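Local coordinates for protein beta-galactosidase (Bacillus circulans subsp. alkalophilus, PDB 3TTY) that hydrolyses terminal beta-galactosidic bonds, probably at the C-terminal mouth of its TIM barrel, and assembles as a trimer, at residues F6-Y11 with G36-T41. Numbering follows the deposited sequence.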
loop_
_atom_site.group_PDB
_atom_site.type_symbol
_atom_site.label_atom_id
_atom_site.label_comp_id
_atom_site.label_asym_id
_atom_site.label_seq_id
_atom_site.Cartn_x
_atom_site.Cartn_y
_atom_site.Cartn_z
ATOM N N PHE A 6 20.535 34.076 -31.331
ATOM C CA PHE A 6 19.421 34.313 -30.412
ATOM C C PHE A 6 20.061 34.711 -29.094
ATOM O O PHE A 6 20.096 33.913 -28.160
ATOM C CB PHE A 6 18.617 33.007 -30.282
ATOM C CG PHE A 6 17.295 33.135 -29.564
ATOM C CD1 PHE A 6 16.880 34.336 -29.005
ATOM C CD2 PHE A 6 16.467 32.021 -29.441
ATOM C CE1 PHE A 6 15.649 34.424 -28.343
ATOM C CE2 PHE A 6 15.236 32.096 -28.778
ATOM C CZ PHE A 6 14.827 33.294 -28.228
ATOM N N PRO A 7 20.575 35.956 -29.021
ATOM C CA PRO A 7 21.490 36.416 -27.970
ATOM C C PRO A 7 20.812 37.019 -26.743
ATOM O O PRO A 7 21.154 38.116 -26.318
ATOM C CB PRO A 7 22.323 37.475 -28.693
ATOM C CG PRO A 7 21.334 38.111 -29.649
ATOM C CD PRO A 7 20.316 37.018 -30.013
ATOM N N LYS A 8 19.866 36.290 -26.170
ATOM C CA LYS A 8 19.250 36.678 -24.907
ATOM C C LYS A 8 18.852 35.418 -24.158
ATOM O O LYS A 8 19.057 34.308 -24.639
ATOM C CB LYS A 8 18.020 37.590 -25.130
ATOM C CG LYS A 8 16.983 37.051 -26.132
ATOM C CD LYS A 8 15.803 38.006 -26.324
ATOM C CE LYS A 8 14.980 38.186 -25.026
ATOM N NZ LYS A 8 14.130 36.997 -24.705
ATOM N N ILE A 9 18.290 35.592 -22.971
ATOM C CA ILE A 9 17.672 34.487 -22.257
ATOM C C ILE A 9 16.361 34.173 -22.964
ATOM O O ILE A 9 15.410 34.946 -22.882
ATOM C CB ILE A 9 17.419 34.868 -20.793
ATOM C CG1 ILE A 9 18.764 35.123 -20.096
ATOM C CG2 ILE A 9 16.629 33.777 -20.085
ATOM C CD1 ILE A 9 18.658 35.796 -18.769
ATOM N N TRP A 10 16.324 33.060 -23.692
ATOM C CA TRP A 10 15.112 32.671 -24.416
ATOM C C TRP A 10 13.882 32.653 -23.502
ATOM O O TRP A 10 13.968 32.323 -22.317
ATOM C CB TRP A 10 15.276 31.291 -25.069
ATOM C CG TRP A 10 16.511 31.156 -25.915
ATOM C CD1 TRP A 10 17.451 32.112 -26.158
ATOM C CD2 TRP A 10 16.936 29.991 -26.623
ATOM N NE1 TRP A 10 18.435 31.617 -26.971
ATOM C CE2 TRP A 10 18.141 30.317 -27.275
ATOM C CE3 TRP A 10 16.410 28.707 -26.774
ATOM C CZ2 TRP A 10 18.832 29.403 -28.067
ATOM C CZ3 TRP A 10 17.097 27.801 -27.555
ATOM C CH2 TRP A 10 18.297 28.154 -28.195
ATOM N N TYR A 11 12.731 32.992 -24.066
ATOM C CA TYR A 11 11.504 33.049 -23.287
ATOM C C TYR A 11 10.325 32.527 -24.102
ATOM O O TYR A 11 9.989 33.083 -25.152
ATOM C CB TYR A 11 11.246 34.485 -22.829
ATOM C CG TYR A 11 10.230 34.585 -21.729
ATOM C CD1 TYR A 11 10.404 33.892 -20.533
ATOM C CD2 TYR A 11 9.095 35.376 -21.881
ATOM C CE1 TYR A 11 9.476 33.983 -19.522
ATOM C CE2 TYR A 11 8.163 35.474 -20.883
ATOM C CZ TYR A 11 8.350 34.783 -19.700
ATOM O OH TYR A 11 7.408 34.892 -18.699
ATOM N N GLY A 36 6.304 39.070 -24.587
ATOM C CA GLY A 36 7.719 39.013 -24.913
ATOM C C GLY A 36 8.227 37.582 -25.034
ATOM O O GLY A 36 9.384 37.294 -24.721
ATOM N N ILE A 37 7.351 36.687 -25.486
ATOM C CA ILE A 37 7.708 35.299 -25.760
ATOM C C ILE A 37 8.322 35.185 -27.148
ATOM O O ILE A 37 7.699 35.572 -28.137
ATOM C CB ILE A 37 6.477 34.377 -25.629
ATOM C CG1 ILE A 37 6.241 34.062 -24.148
ATOM C CG2 ILE A 37 6.656 33.088 -26.458
ATOM C CD1 ILE A 37 4.835 33.610 -23.822
ATOM N N ASP A 38 9.541 34.654 -27.223
ATOM C CA ASP A 38 10.289 34.625 -28.475
ATOM C C ASP A 38 10.830 33.235 -28.871
ATOM O O ASP A 38 11.580 33.101 -29.851
ATOM C CB ASP A 38 11.411 35.683 -28.469
ATOM C CG ASP A 38 12.280 35.624 -27.213
ATOM O OD1 ASP A 38 12.236 34.606 -26.485
ATOM O OD2 ASP A 38 13.019 36.601 -26.957
ATOM N N VAL A 39 10.453 32.207 -28.114
ATOM C CA VAL A 39 10.803 30.838 -28.491
ATOM C C VAL A 39 9.631 29.867 -28.327
ATOM O O VAL A 39 8.890 29.923 -27.356
ATOM C CB VAL A 39 12.050 30.334 -27.734
ATOM C CG1 VAL A 39 11.768 30.180 -26.253
ATOM C CG2 VAL A 39 12.544 29.031 -28.339
ATOM N N ALA A 40 9.461 28.987 -29.300
ATOM C CA ALA A 40 8.411 27.989 -29.247
ATOM C C ALA A 40 9.033 26.611 -29.416
ATOM O O ALA A 40 9.880 26.408 -30.294
ATOM C CB ALA A 40 7.351 28.247 -30.343
ATOM N N THR A 41 8.626 25.677 -28.560
ATOM C CA THR A 41 9.057 24.286 -28.647
ATOM C C THR A 41 7.896 23.514 -29.248
ATOM O O THR A 41 6.901 23.258 -28.581
ATOM C CB THR A 41 9.376 23.709 -27.246
ATOM O OG1 THR A 41 10.449 24.447 -26.643
ATOM C CG2 THR A 41 9.750 22.226 -27.327
HETATM O O HOH W 1 11.652 37.856 -23.631
#
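Tyr11 and Asp38 meet where the first two parallel strands of the TIM barrel, 10-14 and 39-42, begin to pair at the N-terminal end of the barrel. Tyr11 O takes two backbone donors: Asp38 N at 2.6 Å, nearly in line with the carbonyl, and Val39 N, which comes from above the carbonyl plane at 3.1 Å. In the Asp38 side chain, chi1 (50°) sets CG between the backbone N and the carbonyl carbon; from there OD1 receives Tyr11 N at 2.9 Å. The other oxygen, OD2, offers its syn lone pair to Lys8 NZ in a salt bridge of 2.5 Å. The lysine chain bends at chi3 and chi4 to bring its ammonium there; NZ also bonds Ile9 O and a water that passes a hydrogen bond on to Gly36 O.

Helix 22-35 links the two strands as a beta-alpha-beta crossover, and Gly36 ends it in a Schellman motif, with positive phi. Gly36 O lies at the edge of the Tyr11 ring, 3.4 Å from CD2, while Ile37 CG1 approaches the same carbon obliquely. An alanine in place of Asp38 would probably leave Tyr11 N without its acceptor and the Lys8 charge without its counter-ion, held then by Ile9 O and the water.

Phe6 turns its edge to Asp38 and Val39: CZ is 3.4 Å from Asp38 OD1, the ring standing almost perpendicular to the carboxylate, and CE2 packs on Val39 CB. One face of Phe6 lies under Trp10 CD1, and the indole is tethered by NE1 to Phe6 O, 3.1 Å away. Beyond the pair, Tyr75 meets the Phe6 ring, and Tyr11 OH bonds Cys376 O on helix 371-386.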